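Local coordinates for probable amino acid aminotransferase (Mycobacterium tuberculosis, PDB 6Q1S), which is a probable class IV aminotransferase, a two-chain assembly modelled here with 4'-deoxy-4'-aminopyridoxal-5'-phosphate and 2-oxoglutaric acid bound, at residues G29-L37 with H49-M60; D87-Y95 with T106-V114. All coordinates share one frame; numbering follows the deposited sequence.

Contact 1 (G29-L37 with H49-M60); sequences GDGVFETLL and HLQRLTQSARLM. With PMP (4'-deoxy-4'-aminopyridoxal-5'-phosphate), chain G.
Arg52 grips the buried carboxylate of Glu34 side-on and also reaches the phosphate of the bound PMP. Here strand 31-39 packs nearly antiparallel (167° between the short segments) against helix 46-59 at the edge of the PMP pocket. Arg52 NE meets Glu34 OE2 at 2.7 Å in a nearly straight bond (175°) lying in the guanidinium plane. The second arm, Arg52 NH2 to Glu34 OE1 at 2.8 Å, is more bent and tilts from that plane; both oxygens use syn lone pairs. Glu34 folds at chi2 (-66°), which lays its carboxylate alongside the helix. Arg52 NH2 also donates to PMP O3P at 2.9 Å; NH1 bonds the same oxygen weakly and donates to Arg216 O as well.

Leu36 sets its branched CG over one face of the His49 ring, 3.8 Å from the centroid, a CH-pi contact. His49 is held by Leu45 O at ND1 and Ser255 OG at NE2; Ser255 OG is itself hydrogen-bonded to PMP. Farther along, Val32 fits the small Ser56, CG1 lying 3.6 Å from Ser56 CB, while its CG2 meets Leu53 CD1 at 3.7 Å. Met60 CG packs against Val32 CG1 at 3.7 Å.

The chemistry implies that Glu34 is a second-shell residue: its two-point grip, together with Arg216 O, is consistent with holding the guanidinium in a set orientation toward the phosphate, and its negative charge probably offsets part of the arginine's.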
loop_
_atom_site.group_PDB
_atom_site.type_symbol
_atom_site.label_atom_id
_atom_site.label_comp_id
_atom_site.label_asym_id
_atom_site.label_seq_id
_atom_site.Cartn_x
_atom_site.Cartn_y
_atom_site.Cartn_z
ATOM N N GLY B 29 -3.114 -4.028 4.468
ATOM C CA GLY B 29 -2.136 -4.485 3.492
ATOM C C GLY B 29 -0.787 -4.822 4.085
ATOM O O GLY B 29 0.240 -4.647 3.420
ATOM N N ASP B 30 -0.763 -5.301 5.326
ATOM C CA ASP B 30 0.473 -5.454 6.091
ATOM C C ASP B 30 0.995 -6.868 5.877
ATOM O O ASP B 30 0.685 -7.793 6.630
ATOM C CB ASP B 30 0.220 -5.166 7.566
ATOM C CG ASP B 30 1.495 -4.922 8.341
ATOM O OD1 ASP B 30 1.417 -4.750 9.575
ATOM O OD2 ASP B 30 2.573 -4.865 7.717
ATOM N N GLY B 31 1.808 -7.035 4.843
ATOM C CA GLY B 31 2.395 -8.331 4.555
ATOM C C GLY B 31 3.236 -8.251 3.303
ATOM O O GLY B 31 3.314 -7.210 2.645
ATOM N N VAL B 32 3.875 -9.375 2.982
ATOM C CA VAL B 32 4.706 -9.485 1.793
ATOM C C VAL B 32 4.212 -10.662 0.965
ATOM O O VAL B 32 3.532 -11.563 1.465
ATOM C CB VAL B 32 6.200 -9.651 2.141
ATOM C CG1 VAL B 32 6.681 -8.478 2.980
ATOM C CG2 VAL B 32 6.438 -10.968 2.865
ATOM N N PHE B 33 4.562 -10.651 -0.320
ATOM C CA PHE B 33 4.147 -11.732 -1.200
ATOM C C PHE B 33 5.155 -11.903 -2.326
ATOM O O PHE B 33 6.058 -11.086 -2.520
ATOM C CB PHE B 33 2.738 -11.494 -1.762
ATOM C CG PHE B 33 2.695 -10.574 -2.949
ATOM C CD1 PHE B 33 2.774 -9.202 -2.786
ATOM C CD2 PHE B 33 2.544 -11.084 -4.228
ATOM C CE1 PHE B 33 2.723 -8.354 -3.880
ATOM C CE2 PHE B 33 2.492 -10.244 -5.327
ATOM C CZ PHE B 33 2.581 -8.877 -5.151
ATOM N N GLU B 34 4.983 -12.997 -3.068
ATOM C CA GLU B 34 5.791 -13.313 -4.233
ATOM C C GLU B 34 4.890 -13.920 -5.294
ATOM O O GLU B 34 3.859 -14.519 -4.981
ATOM C CB GLU B 34 6.930 -14.284 -3.891
ATOM C CG GLU B 34 8.112 -13.637 -3.190
ATOM C CD GLU B 34 8.839 -12.649 -4.077
ATOM O OE1 GLU B 34 8.917 -12.895 -5.300
ATOM O OE2 GLU B 34 9.334 -11.629 -3.556
ATOM N N THR B 35 5.285 -13.765 -6.555
ATOM C CA THR B 35 4.536 -14.314 -7.678
ATOM C C THR B 35 5.460 -15.184 -8.512
ATOM O O THR B 35 6.534 -14.736 -8.927
ATOM C CB THR B 35 3.926 -13.210 -8.549
ATOM O OG1 THR B 35 2.927 -12.505 -7.801
ATOM C CG2 THR B 35 3.290 -13.805 -9.797
ATOM N N LEU B 36 5.038 -16.422 -8.756
ATOM C CA LEU B 36 5.832 -17.387 -9.495
ATOM C C LEU B 36 5.021 -17.917 -10.665
ATOM O O LEU B 36 3.790 -17.988 -10.607
ATOM C CB LEU B 36 6.274 -18.560 -8.608
ATOM C CG LEU B 36 7.183 -18.272 -7.412
ATOM C CD1 LEU B 36 6.370 -17.837 -6.203
ATOM C CD2 LEU B 36 8.022 -19.495 -7.081
ATOM N N LEU B 37 5.725 -18.287 -11.728
ATOM C CA LEU B 37 5.109 -18.846 -12.922
ATOM C C LEU B 37 5.338 -20.351 -12.956
ATOM O O LEU B 37 6.472 -20.816 -12.800
ATOM C CB LEU B 37 5.675 -18.195 -14.184
ATOM C CG LEU B 37 5.142 -18.712 -15.522
ATOM C CD1 LEU B 37 3.724 -18.222 -15.770
ATOM C CD2 LEU B 37 6.064 -18.294 -16.656
ATOM N N HIS B 49 12.751 -16.552 -5.476
ATOM C CA HIS B 49 11.553 -15.924 -4.932
ATOM C C HIS B 49 11.488 -16.071 -3.417
ATOM O O HIS B 49 11.012 -15.165 -2.724
ATOM C CB HIS B 49 10.306 -16.521 -5.587
ATOM C CG HIS B 49 10.057 -16.017 -6.975
ATOM N ND1 HIS B 49 10.600 -16.614 -8.091
ATOM C CD2 HIS B 49 9.316 -14.978 -7.427
ATOM C CE1 HIS B 49 10.210 -15.961 -9.171
ATOM N NE2 HIS B 49 9.429 -14.965 -8.795
ATOM N N LEU B 50 11.961 -17.200 -2.884
ATOM C CA LEU B 50 12.008 -17.374 -1.436
ATOM C C LEU B 50 13.148 -16.592 -0.803
ATOM O O LEU B 50 13.072 -16.241 0.380
ATOM C CB LEU B 50 12.132 -18.855 -1.081
ATOM C CG LEU B 50 10.964 -19.771 -1.448
ATOM C CD1 LEU B 50 11.326 -21.217 -1.157
ATOM C CD2 LEU B 50 9.698 -19.372 -0.706
ATOM N N GLN B 51 14.210 -16.316 -1.562
ATOM C CA GLN B 51 15.275 -15.458 -1.052
ATOM C C GLN B 51 14.787 -14.023 -0.908
ATOM O O GLN B 51 15.028 -13.372 0.115
ATOM C CB GLN B 51 16.495 -15.529 -1.970
ATOM C CG GLN B 51 17.358 -16.758 -1.742
ATOM C CD GLN B 51 18.513 -16.854 -2.720
ATOM O OE1 GLN B 51 18.658 -16.017 -3.611
ATOM N NE2 GLN B 51 19.340 -17.880 -2.559
ATOM N N ARG B 52 14.100 -13.512 -1.930
ATOM C CA ARG B 52 13.523 -12.178 -1.840
ATOM C C ARG B 52 12.391 -12.131 -0.822
ATOM O O ARG B 52 12.207 -11.112 -0.145
ATOM C CB ARG B 52 13.029 -11.735 -3.215
ATOM C CG ARG B 52 12.434 -10.344 -3.255
ATOM C CD ARG B 52 12.293 -9.877 -4.686
ATOM N NE ARG B 52 11.070 -10.395 -5.292
ATOM C CZ ARG B 52 10.772 -10.280 -6.582
ATOM N NH1 ARG B 52 11.606 -9.660 -7.403
ATOM N NH2 ARG B 52 9.638 -10.784 -7.050
ATOM N N LEU B 53 11.624 -13.218 -0.702
ATOM C CA LEU B 53 10.590 -13.285 0.324
ATOM C C LEU B 53 11.193 -13.190 1.718
ATOM O O LEU B 53 10.627 -12.540 2.605
ATOM C CB LEU B 53 9.785 -14.576 0.176
ATOM C CG LEU B 53 8.627 -14.753 1.160
ATOM C CD1 LEU B 53 7.480 -13.825 0.802
ATOM C CD2 LEU B 53 8.164 -16.200 1.178
ATOM N N THR B 54 12.347 -13.828 1.928
ATOM C CA THR B 54 13.022 -13.719 3.217
ATOM C C THR B 54 13.465 -12.286 3.475
ATOM O O THR B 54 13.379 -11.791 4.606
ATOM C CB THR B 54 14.217 -14.674 3.264
ATOM O OG1 THR B 54 13.754 -16.027 3.150
ATOM C CG2 THR B 54 14.990 -14.512 4.567
ATOM N N GLN B 55 13.910 -11.591 2.428
ATOM C CA GLN B 55 14.363 -10.216 2.595
ATOM C C GLN B 55 13.188 -9.275 2.827
ATOM O O GLN B 55 13.266 -8.372 3.668
ATOM C CB GLN B 55 15.175 -9.787 1.375
ATOM C CG GLN B 55 16.592 -10.330 1.371
ATOM C CD GLN B 55 17.435 -9.719 2.469
ATOM O OE1 GLN B 55 17.152 -8.616 2.934
ATOM N NE2 GLN B 55 18.473 -10.432 2.892
ATOM N N SER B 56 12.090 -9.473 2.092
ATOM C CA SER B 56 10.904 -8.648 2.299
ATOM C C SER B 56 10.355 -8.825 3.708
ATOM O O SER B 56 9.852 -7.871 4.311
ATOM C CB SER B 56 9.833 -8.988 1.262
ATOM O OG SER B 56 10.305 -8.774 -0.054
ATOM N N ALA B 57 10.444 -10.041 4.250
ATOM C CA ALA B 57 9.988 -10.277 5.615
ATOM C C ALA B 57 10.871 -9.553 6.626
ATOM O O ALA B 57 10.377 -9.049 7.642
ATOM C CB ALA B 57 9.950 -11.776 5.907
ATOM N N ARG B 58 12.180 -9.490 6.366
ATOM C CA ARG B 58 13.079 -8.798 7.285
ATOM C C ARG B 58 12.833 -7.297 7.274
ATOM O O ARG B 58 12.803 -6.657 8.332
ATOM C CB ARG B 58 14.535 -9.082 6.917
ATOM C CG ARG B 58 15.537 -8.560 7.940
ATOM C CD ARG B 58 16.959 -8.598 7.404
ATOM N NE ARG B 58 17.069 -7.867 6.144
ATOM C CZ ARG B 58 18.205 -7.675 5.483
ATOM N NH1 ARG B 58 19.346 -8.163 5.954
ATOM N NH2 ARG B 58 18.200 -6.997 4.342
ATOM N N LEU B 59 12.648 -6.718 6.086
ATOM C CA LEU B 59 12.346 -5.297 5.979
ATOM C C LEU B 59 11.004 -4.939 6.597
ATOM O O LEU B 59 10.785 -3.774 6.942
ATOM C CB LEU B 59 12.366 -4.868 4.512
ATOM C CG LEU B 59 13.734 -4.894 3.830
ATOM C CD1 LEU B 59 13.580 -4.983 2.321
ATOM C CD2 LEU B 59 14.539 -3.666 4.218
ATOM N N MET B 60 10.106 -5.909 6.750
ATOM C CA MET B 60 8.776 -5.662 7.285
ATOM C C MET B 60 8.625 -6.133 8.722
ATOM O O MET B 60 7.500 -6.165 9.233
ATOM C CB MET B 60 7.728 -6.323 6.395
ATOM C CG MET B 60 7.477 -5.550 5.118
ATOM S SD MET B 60 6.301 -4.217 5.397
ATOM C CE MET B 60 4.791 -5.159 5.551
HETATM N N1 PMP G . 8.955 -4.235 -9.802
HETATM C C2 PMP G . 7.776 -4.324 -9.143
HETATM C C2A PMP G . 7.234 -3.130 -8.401
HETATM C C3 PMP G . 7.011 -5.597 -9.147
HETATM O O3 PMP G . 5.824 -5.713 -8.492
HETATM C C4 PMP G . 7.590 -6.737 -9.893
HETATM C C4A PMP G . 6.890 -8.074 -9.958
HETATM N N4A PMP G . 5.584 -7.911 -10.620
HETATM C C5 PMP G . 8.888 -6.510 -10.573
HETATM C C6 PMP G . 9.496 -5.260 -10.483
HETATM C C5A PMP G . 9.543 -7.628 -11.352
HETATM O O4P PMP G . 9.937 -8.666 -10.457
HETATM P P PMP G . 9.954 -10.203 -10.938
HETATM O O1P PMP G . 8.554 -10.589 -11.351
HETATM O O2P PMP G . 10.899 -10.336 -12.108
HETATM O O3P PMP G . 10.415 -11.074 -9.795
#

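Contact 2 (D87-Y95 with T106-V114); sequences DEGALRLIY and TAYVMVSPV
Ile94 lies side by side with Tyr108, both pointing the same way, and presses its CB over one face of the phenol ring, 3.8 Å from the centroid and 20° off the normal. CG1 and CG2 spread over the same face toward the hydroxyl end, CG1 above CZ and CE2 and CG2 near CE1. The tyrosine reaches this position because its CG sits between backbone N and carbonyl carbon (chi1 62°); its hydroxyl bonds to Ala21 O of the second subunit.

On the same side of the sheet Arg92 and Met110 also run side by side. The thioether bends at chi3 so that Met110 CE lies over one face of the guanidinium, toward its rim, 3.8 Å from Arg92 NH2. Arg92 NH1 makes a salt bridge with Glu100 of the second subunit, whereas its buried NE has no partner in the model.

The other face is largely aliphatic, with the Tyr95 ring at one end against Ala107 CB. Leu91 CD1 crosses Val111 CG2 at 3.7 Å, and Leu93 CD2 lies alongside Val109 CG2 at 3.6 Å. Beta-branched valines suit the extended backbone.

Three hydrogen-bonded pairs, Ala90-Ser112, Arg92-Met110 and Ile94-Tyr108, alternate with non-hydrogen-bonded ones; Arg92 N to Met110 O measures 2.6 Å. Such alternation marks antiparallel pairing, and because the strands are consecutive they form a beta hairpin, built into a five-stranded sheet: helices 67-84 and 46-59 lie on the Leu91/Leu93 face, while the Arg92/Ile94 face meets the second subunit and loops of its own chain.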
loop_
_atom_site.group_PDB
_atom_site.type_symbol
_atom_site.label_atom_id
_atom_site.label_comp_id
_atom_site.label_asym_id
_atom_site.label_seq_id
_atom_site.Cartn_x
_atom_site.Cartn_y
_atom_site.Cartn_z
ATOM N N ASP B 87 -1.784 -25.909 -18.830
ATOM C CA ASP B 87 -1.600 -24.477 -19.000
ATOM C C ASP B 87 -0.663 -23.930 -17.932
ATOM O O ASP B 87 -0.460 -24.532 -16.873
ATOM C CB ASP B 87 -2.937 -23.739 -18.922
ATOM C CG ASP B 87 -3.880 -24.114 -20.040
ATOM O OD1 ASP B 87 -3.401 -24.560 -21.104
ATOM O OD2 ASP B 87 -5.106 -23.959 -19.855
ATOM N N GLU B 88 -0.088 -22.767 -18.222
ATOM C CA GLU B 88 0.738 -22.101 -17.232
ATOM C C GLU B 88 -0.134 -21.627 -16.074
ATOM O O GLU B 88 -1.344 -21.422 -16.215
ATOM C CB GLU B 88 1.493 -20.929 -17.857
ATOM C CG GLU B 88 2.696 -21.352 -18.688
ATOM C CD GLU B 88 3.316 -20.201 -19.456
ATOM O OE1 GLU B 88 4.208 -20.457 -20.291
ATOM O OE2 GLU B 88 2.914 -19.042 -19.224
ATOM N N GLY B 89 0.494 -21.465 -14.910
ATOM C CA GLY B 89 -0.221 -21.062 -13.723
ATOM C C GLY B 89 0.437 -19.868 -13.061
ATOM O O GLY B 89 1.630 -19.612 -13.223
ATOM N N ALA B 90 -0.375 -19.136 -12.309
ATOM C CA ALA B 90 0.077 -17.985 -11.535
ATOM C C ALA B 90 0.104 -18.410 -10.072
ATOM O O ALA B 90 -0.932 -18.424 -9.402
ATOM C CB ALA B 90 -0.835 -16.782 -11.756
ATOM N N LEU B 91 1.290 -18.758 -9.582
ATOM C CA LEU B 91 1.474 -19.200 -8.207
ATOM C C LEU B 91 1.952 -18.024 -7.365
ATOM O O LEU B 91 2.936 -17.363 -7.716
ATOM C CB LEU B 91 2.475 -20.356 -8.139
ATOM C CG LEU B 91 2.578 -21.121 -6.819
ATOM C CD1 LEU B 91 2.765 -22.606 -7.077
ATOM C CD2 LEU B 91 3.729 -20.582 -5.995
ATOM N N ARG B 92 1.262 -17.773 -6.256
ATOM C CA ARG B 92 1.567 -16.641 -5.394
ATOM C C ARG B 92 1.702 -17.107 -3.952
ATOM O O ARG B 92 0.941 -17.962 -3.495
ATOM C CB ARG B 92 0.484 -15.554 -5.485
ATOM C CG ARG B 92 0.676 -14.587 -6.644
ATOM C CD ARG B 92 -0.543 -13.696 -6.844
ATOM N NE ARG B 92 -1.777 -14.439 -7.082
ATOM C CZ ARG B 92 -2.975 -13.869 -7.174
ATOM N NH1 ARG B 92 -3.094 -12.553 -7.057
ATOM N NH2 ARG B 92 -4.054 -14.611 -7.383
ATOM N N LEU B 93 2.688 -16.551 -3.250
ATOM C CA LEU B 93 2.917 -16.814 -1.833
ATOM C C LEU B 93 2.462 -15.604 -1.030
ATOM O O LEU B 93 3.034 -14.521 -1.171
ATOM C CB LEU B 93 4.395 -17.093 -1.560
ATOM C CG LEU B 93 5.162 -17.792 -2.678
ATOM C CD1 LEU B 93 6.651 -17.809 -2.375
ATOM C CD2 LEU B 93 4.636 -19.197 -2.842
ATOM N N ILE B 94 1.451 -15.783 -0.187
ATOM C CA ILE B 94 0.909 -14.697 0.623
ATOM C C ILE B 94 1.403 -14.873 2.052
ATOM O O ILE B 94 1.167 -15.913 2.675
ATOM C CB ILE B 94 -0.625 -14.661 0.571
ATOM C CG1 ILE B 94 -1.110 -14.702 -0.880
ATOM C CG2 ILE B 94 -1.148 -13.419 1.281
ATOM C CD1 ILE B 94 -0.720 -13.485 -1.689
ATOM N N TYR B 95 2.088 -13.856 2.572
ATOM C CA TYR B 95 2.696 -13.898 3.901
ATOM C C TYR B 95 2.332 -12.597 4.612
ATOM O O TYR B 95 2.934 -11.551 4.354
ATOM C CB TYR B 95 4.206 -14.089 3.806
ATOM C CG TYR B 95 4.899 -14.343 5.127
ATOM C CD1 TYR B 95 4.314 -15.142 6.099
ATOM C CD2 TYR B 95 6.153 -13.806 5.386
ATOM C CE1 TYR B 95 4.951 -15.380 7.306
ATOM C CE2 TYR B 95 6.799 -14.040 6.585
ATOM C CZ TYR B 95 6.196 -14.826 7.541
ATOM O OH TYR B 95 6.838 -15.061 8.737
ATOM N N THR B 106 -0.080 -14.914 9.029
ATOM C CA THR B 106 -0.843 -15.610 8.003
ATOM C C THR B 106 0.072 -15.943 6.831
ATOM O O THR B 106 0.828 -15.087 6.363
ATOM C CB THR B 106 -2.022 -14.759 7.529
ATOM O OG1 THR B 106 -2.814 -14.363 8.657
ATOM C CG2 THR B 106 -2.891 -15.547 6.561
ATOM N N ALA B 107 0.013 -17.193 6.373
ATOM C CA ALA B 107 0.893 -17.657 5.307
ATOM C C ALA B 107 0.197 -18.753 4.517
ATOM O O ALA B 107 -0.250 -19.744 5.102
ATOM C CB ALA B 107 2.214 -18.174 5.881
ATOM N N TYR B 108 0.099 -18.579 3.201
ATOM C CA TYR B 108 -0.471 -19.619 2.355
ATOM C C TYR B 108 0.042 -19.453 0.931
ATOM O O TYR B 108 0.655 -18.442 0.578
ATOM C CB TYR B 108 -2.004 -19.613 2.395
ATOM C CG TYR B 108 -2.663 -18.351 1.884
ATOM C CD1 TYR B 108 -2.917 -17.283 2.735
ATOM C CD2 TYR B 108 -3.055 -18.239 0.557
ATOM C CE1 TYR B 108 -3.529 -16.133 2.273
ATOM C CE2 TYR B 108 -3.666 -17.093 0.088
ATOM C CZ TYR B 108 -3.902 -16.044 0.950
ATOM O OH TYR B 108 -4.514 -14.904 0.485
ATOM N N VAL B 109 -0.225 -20.472 0.117
ATOM C CA VAL B 109 0.195 -20.529 -1.277
ATOM C C VAL B 109 -1.047 -20.649 -2.146
ATOM O O VAL B 109 -1.968 -21.409 -1.827
ATOM C CB VAL B 109 1.156 -21.714 -1.516
ATOM C CG1 VAL B 109 1.297 -22.015 -3.001
ATOM C CG2 VAL B 109 2.509 -21.431 -0.894
ATOM N N MET B 110 -1.074 -19.897 -3.245
ATOM C CA MET B 110 -2.248 -19.821 -4.102
ATOM C C MET B 110 -1.845 -19.904 -5.565
ATOM O O MET B 110 -0.929 -19.198 -5.998
ATOM C CB MET B 110 -3.021 -18.525 -3.843
ATOM C CG MET B 110 -4.198 -18.316 -4.763
ATOM S SD MET B 110 -5.274 -16.994 -4.185
ATOM C CE MET B 110 -4.059 -15.740 -3.795
ATOM N N VAL B 111 -2.533 -20.759 -6.322
ATOM C CA VAL B 111 -2.338 -20.877 -7.762
ATOM C C VAL B 111 -3.621 -20.446 -8.456
ATOM O O VAL B 111 -4.722 -20.826 -8.041
ATOM C CB VAL B 111 -1.951 -22.313 -8.168
ATOM C CG1 VAL B 111 -1.395 -22.328 -9.583
ATOM C CG2 VAL B 111 -0.949 -22.895 -7.184
ATOM N N SER B 112 -3.480 -19.665 -9.518
ATOM C CA SER B 112 -4.603 -19.116 -10.261
ATOM C C SER B 112 -4.262 -19.131 -11.742
ATOM O O SER B 112 -3.090 -19.256 -12.112
ATOM C CB SER B 112 -4.929 -17.691 -9.797
ATOM O OG SER B 112 -5.394 -17.685 -8.457
ATOM N N PRO B 113 -5.262 -19.006 -12.615
ATOM C CA PRO B 113 -4.975 -18.960 -14.053
ATOM C C PRO B 113 -4.214 -17.705 -14.449
ATOM O O PRO B 113 -4.405 -16.625 -13.885
ATOM C CB PRO B 113 -6.366 -18.987 -14.697
ATOM C CG PRO B 113 -7.261 -19.565 -13.653
ATOM C CD PRO B 113 -6.708 -19.104 -12.345
ATOM N N VAL B 114 -3.350 -17.862 -15.444
ATOM C CA VAL B 114 -2.606 -16.724 -15.999
ATOM C C VAL B 114 -3.549 -15.869 -16.838
ATOM O O VAL B 114 -4.234 -16.401 -17.732
ATOM C CB VAL B 114 -1.420 -17.218 -16.829
ATOM C CG1 VAL B 114 -0.719 -16.053 -17.506
ATOM C CG2 VAL B 114 -0.447 -17.989 -15.949
#

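From the N terminus the chain lays down strand 3-6 and the short helix 24-27 before strand 31-39; it then turns through the short strand 42-43, and helix 46-59 returns antiparallel to strand 31-39, closing contact 1. Helix 67-84 then leads to strand 89-96, which pairs with strand 106-113 to close contact 2. The two loops therefore follow in series, neither nested nor crossed. In space they meet, their centres about 13 Å apart, because strands 31-39 and 89-96 are neighbours in one antiparallel sheet: Val32 N lies 2.7 Å from Tyr95 O, a probable hydrogen bond. Contact 1 fastens a helix to this sheet, while contact 2 extends it toward strand 3-6; both touch the second subunit.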